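Local coordinates for protein esterase Rv0045c (Mycobacterium tuberculosis, PDB 6WYN) that hydrolyses carboxylic esters, with a marked preference for short, straight-chain alkyl esters, and is probably involved in ester or lipid metabolism, at residues 290-293 with 298-301. Sequence-based numbering, arbitrary orientation.
Sequences AELH and HFRG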
loop_
_atom_site.group_PDB
_atom_site.type_symbol
_atom_site.label_atom_id
_atom_site.label_comp_id
_atom_site.label_asym_id
_atom_site.label_seq_id
_atom_site.Cartn_x
_atom_site.Cartn_y
_atom_site.Cartn_z
ATOM N N ALA A 290 -7.358 -15.494 13.841
ATOM C CA ALA A 290 -8.000 -16.824 13.869
ATOM C C ALA A 290 -9.094 -16.911 12.801
ATOM O O ALA A 290 -9.261 -17.988 12.193
ATOM C CB ALA A 290 -8.555 -17.093 15.262
ATOM N N GLU A 291 -9.884 -15.868 12.628
ATOM C CA GLU A 291 -10.983 -15.865 11.602
ATOM C C GLU A 291 -10.357 -16.057 10.219
ATOM O O GLU A 291 -10.811 -16.892 9.411
ATOM C CB GLU A 291 -11.800 -14.570 11.741
ATOM C CG GLU A 291 -12.875 -14.385 10.667
ATOM C CD GLU A 291 -13.618 -13.077 10.745
ATOM O OE1 GLU A 291 -14.844 -13.084 10.412
ATOM O OE2 GLU A 291 -13.017 -12.065 11.213
ATOM N N LEU A 292 -9.248 -15.387 9.973
ATOM C CA LEU A 292 -8.560 -15.516 8.668
ATOM C C LEU A 292 -8.055 -16.948 8.497
ATOM O O LEU A 292 -8.232 -17.537 7.393
ATOM C CB LEU A 292 -7.424 -14.506 8.604
ATOM C CG LEU A 292 -6.588 -14.546 7.337
ATOM C CD1 LEU A 292 -7.451 -14.334 6.115
ATOM C CD2 LEU A 292 -5.504 -13.500 7.411
ATOM N N HIS A 293 -7.512 -17.550 9.554
ATOM C CA HIS A 293 -7.017 -18.943 9.485
ATOM C C HIS A 293 -8.181 -19.871 9.125
ATOM O O HIS A 293 -8.001 -20.743 8.282
ATOM C CB HIS A 293 -6.323 -19.404 10.795
ATOM C CG HIS A 293 -6.111 -20.878 10.748
ATOM N ND1 HIS A 293 -7.012 -21.770 11.320
ATOM C CD2 HIS A 293 -5.220 -21.621 10.058
ATOM C CE1 HIS A 293 -6.656 -23.003 11.009
ATOM N NE2 HIS A 293 -5.548 -22.937 10.235
ATOM N N HIS A 298 -5.520 -21.892 2.560
ATOM C CA HIS A 298 -4.123 -22.121 3.014
ATOM C C HIS A 298 -3.553 -20.871 3.689
ATOM O O HIS A 298 -2.884 -20.087 3.046
ATOM C CB HIS A 298 -3.250 -22.668 1.890
ATOM C CG HIS A 298 -1.904 -23.164 2.355
ATOM N ND1 HIS A 298 -0.903 -23.591 1.469
ATOM C CD2 HIS A 298 -1.376 -23.324 3.597
ATOM C CE1 HIS A 298 0.170 -23.962 2.149
ATOM N NE2 HIS A 298 -0.091 -23.813 3.464
ATOM N N PHE A 299 -3.740 -20.762 4.994
ATOM C CA PHE A 299 -3.081 -19.745 5.836
ATOM C C PHE A 299 -1.692 -20.256 6.238
ATOM O O PHE A 299 -1.608 -21.364 6.801
ATOM C CB PHE A 299 -3.963 -19.431 7.039
ATOM C CG PHE A 299 -3.461 -18.310 7.912
ATOM C CD1 PHE A 299 -3.273 -17.044 7.397
ATOM C CD2 PHE A 299 -3.182 -18.534 9.247
ATOM C CE1 PHE A 299 -2.833 -16.002 8.200
ATOM C CE2 PHE A 299 -2.769 -17.497 10.059
ATOM C CZ PHE A 299 -2.605 -16.224 9.543
ATOM N N ARG A 300 -0.643 -19.484 5.955
ATOM C CA ARG A 300 0.768 -19.870 6.217
ATOM C C ARG A 300 1.231 -19.354 7.583
ATOM O O ARG A 300 2.352 -19.695 7.992
ATOM C CB ARG A 300 1.694 -19.321 5.137
ATOM C CG ARG A 300 1.533 -19.981 3.772
ATOM C CD ARG A 300 2.854 -19.782 3.060
ATOM N NE ARG A 300 2.927 -20.144 1.662
ATOM C CZ ARG A 300 2.965 -21.397 1.188
ATOM N NH1 ARG A 300 2.898 -22.427 2.015
ATOM N NH2 ARG A 300 3.054 -21.613 -0.116
ATOM N N GLY A 301 0.420 -18.539 8.245
ATOM C CA GLY A 301 0.684 -18.042 9.594
ATOM C C GLY A 301 0.831 -16.543 9.607
ATOM O O GLY A 301 0.917 -15.916 8.521
HETATM O O HOH W 1 -6.338 -21.987 6.391
#
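The carbonyl oxygen His-293 O accepts from a water at 2.8 Å, and the same water accepts from Phe-299 N at 3.2 Å. This bridge lies within a beta-alpha-beta unit of the alpha/beta-hydrolase fold, where helix 286-295 returns to strand 299-305, an edge strand of the main sheet, paired parallel with 273-278. No direct hydrogen bond joins the segments; apart from the water, the contact is packing of the Phe-299 ring on helix backbone and side chains. Phe-299 has CG anti to its own nitrogen (chi1 -175°), and its ring is carried against the last turn of helix 286-295, at Leu-292 and His-293. His-293 N lies over one face of the ring, and Gly-301 N over the opposite face, 3.7 Å from the ring plane above its centre. Leu-292 approaches obliquely with a methyl, CD2 standing 3.7 Å from Phe-299 CE1; the side chains cross at about a right angle. Arg-300 and Gly-301 pair by backbone hydrogen bonds with Ile-273 and Leu-275, respectively, and Phe-299 touches the Leu-275 side chain. Solvent-exposed His-293 brings CB to 3.6 Å from Phe-299 CD2, which lies in the imidazole plane, at its edge, 3.8 Å from His-293 CD2.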